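VP2 (Primate bocaparvovirus 1, PDB 7L0Y) self-assembles as sixty copies into the T=1 icosahedral capsid of human bocavirus 1, a shell about 26 nm across. Local coordinates at residues Ile172-Leu176 with Thr300-Gly304. Residue numbers count along the deposited sequence, not the author numbering.
Sequences IENEL and TNPEG
Start with Leu176, the residue that the contact buries most. Residues Asn174-Leu176 make a short helical turn, phi/psi near -70/-27, tied back by a weak hydrogen bond from Leu176 N to Glu173 O (3.2 Å). Residues Thr300-Gly304 of the same chain are extended at Thr300 and Asn301, bend at Pro302 (-69/-17) and reach positive phi at Gly304. The nearest CA atoms across the segments are those of Leu176 and Asn301, 7.0 Å apart. Leu176 CB points sideways, but with chi1 -89° and chi2 -51° the end of the side chain comes nearer, in van der Waals contact: CD1 packs on Pro302 CD at 3.5 Å and lies 3.2 Å from both Asn301 OD1 and Glu303 OE2, while CD2 sits 3.4 Å from Thr300 O. Thr300, ending strand 296-300, thus meets Leu176 through its carbonyl and Glu173 through its side chain: Glu173, extended (t, t), brings OE1 to 2.8 Å from Thr300 OG1 (chi1 p), and its OE2 accepts a hydrogen bond from Gly315 N. This buried contact joins the loop between strand 161-169 and helix 189-195 to the loop between strands 296-300 and 316-318, two inter-strand connections of the parvovirus capsid protein. Helix 189-195 packs against Leu176 through Leu193, Phe314 touches Leu176 and Asn301, and strand 296-300 pairs antiparallel at Thr300 with a strand of a second subunit, carrying the sheet across the interface.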
loop_
_atom_site.group_PDB
_atom_site.type_symbol
_atom_site.label_atom_id
_atom_site.label_comp_id
_atom_site.label_asym_id
_atom_site.label_seq_id
_atom_site.Cartn_x
_atom_site.Cartn_y
_atom_site.Cartn_z
ATOM N N ILE A 172 -85.633 19.022 -69.740
ATOM C CA ILE A 172 -86.183 17.888 -70.462
ATOM C C ILE A 172 -86.180 18.233 -71.937
ATOM O O ILE A 172 -86.173 19.405 -72.314
ATOM C CB ILE A 172 -87.609 17.550 -69.975
ATOM C CG1 ILE A 172 -88.064 16.195 -70.500
ATOM C CG2 ILE A 172 -88.577 18.593 -70.454
ATOM C CD1 ILE A 172 -89.314 15.703 -69.851
ATOM N N GLU A 173 -86.190 17.209 -72.778
ATOM C CA GLU A 173 -86.370 17.433 -74.204
ATOM C C GLU A 173 -87.854 17.650 -74.450
ATOM O O GLU A 173 -88.668 16.751 -74.224
ATOM C CB GLU A 173 -85.827 16.247 -74.991
ATOM C CG GLU A 173 -85.743 16.464 -76.485
ATOM C CD GLU A 173 -85.071 15.303 -77.193
ATOM O OE1 GLU A 173 -84.748 14.307 -76.515
ATOM O OE2 GLU A 173 -84.857 15.385 -78.421
ATOM N N ASN A 174 -88.210 18.844 -74.920
ATOM C CA ASN A 174 -89.588 19.304 -74.782
ATOM C C ASN A 174 -90.504 18.621 -75.782
ATOM O O ASN A 174 -91.674 18.365 -75.485
ATOM C CB ASN A 174 -89.653 20.820 -74.948
ATOM C CG ASN A 174 -90.974 21.400 -74.489
ATOM O OD1 ASN A 174 -91.599 20.893 -73.560
ATOM N ND2 ASN A 174 -91.408 22.467 -75.145
ATOM N N GLU A 175 -89.998 18.325 -76.976
ATOM C CA GLU A 175 -90.825 17.657 -77.973
ATOM C C GLU A 175 -91.230 16.268 -77.502
ATOM O O GLU A 175 -92.279 15.749 -77.896
ATOM C CB GLU A 175 -90.076 17.582 -79.301
ATOM C CG GLU A 175 -90.883 17.040 -80.460
ATOM C CD GLU A 175 -91.996 17.967 -80.900
ATOM O OE1 GLU A 175 -91.976 19.153 -80.515
ATOM O OE2 GLU A 175 -92.897 17.507 -81.632
ATOM N N LEU A 176 -90.413 15.654 -76.646
ATOM C CA LEU A 176 -90.754 14.336 -76.123
ATOM C C LEU A 176 -91.927 14.409 -75.158
ATOM O O LEU A 176 -92.581 13.395 -74.892
ATOM C CB LEU A 176 -89.544 13.698 -75.449
ATOM C CG LEU A 176 -88.668 12.873 -76.384
ATOM C CD1 LEU A 176 -89.555 11.905 -77.121
ATOM C CD2 LEU A 176 -87.952 13.742 -77.369
ATOM N N THR A 300 -83.055 11.833 -79.962
ATOM C CA THR A 300 -83.407 10.714 -79.095
ATOM C C THR A 300 -84.927 10.703 -79.037
ATOM O O THR A 300 -85.537 11.604 -78.461
ATOM C CB THR A 300 -82.789 10.844 -77.706
ATOM O OG1 THR A 300 -83.273 12.032 -77.075
ATOM C CG2 THR A 300 -81.283 10.921 -77.806
ATOM N N ASN A 301 -85.539 9.707 -79.660
ATOM C CA ASN A 301 -86.979 9.540 -79.543
ATOM C C ASN A 301 -87.293 8.195 -78.910
ATOM O O ASN A 301 -87.155 7.157 -79.573
ATOM C CB ASN A 301 -87.650 9.660 -80.908
ATOM C CG ASN A 301 -89.147 9.759 -80.800
ATOM O OD1 ASN A 301 -89.677 10.224 -79.795
ATOM N ND2 ASN A 301 -89.840 9.329 -81.835
ATOM N N PRO A 302 -87.723 8.159 -77.652
ATOM C CA PRO A 302 -88.131 6.878 -77.063
ATOM C C PRO A 302 -89.403 6.298 -77.655
ATOM O O PRO A 302 -89.666 5.108 -77.452
ATOM C CB PRO A 302 -88.312 7.225 -75.583
ATOM C CG PRO A 302 -87.421 8.380 -75.365
ATOM C CD PRO A 302 -87.476 9.180 -76.622
ATOM N N GLU A 303 -90.215 7.076 -78.367
ATOM C CA GLU A 303 -91.488 6.538 -78.829
ATOM C C GLU A 303 -91.774 6.901 -80.280
ATOM O O GLU A 303 -91.772 8.077 -80.651
ATOM C CB GLU A 303 -92.641 6.999 -77.922
ATOM C CG GLU A 303 -92.998 8.477 -77.957
ATOM C CD GLU A 303 -92.061 9.337 -77.139
ATOM O OE1 GLU A 303 -91.022 8.822 -76.679
ATOM O OE2 GLU A 303 -92.385 10.527 -76.930
ATOM N N GLY A 304 -91.970 5.868 -81.094
ATOM C CA GLY A 304 -92.684 5.946 -82.362
ATOM C C GLY A 304 -92.323 7.054 -83.328
ATOM O O GLY A 304 -93.225 7.721 -83.848
#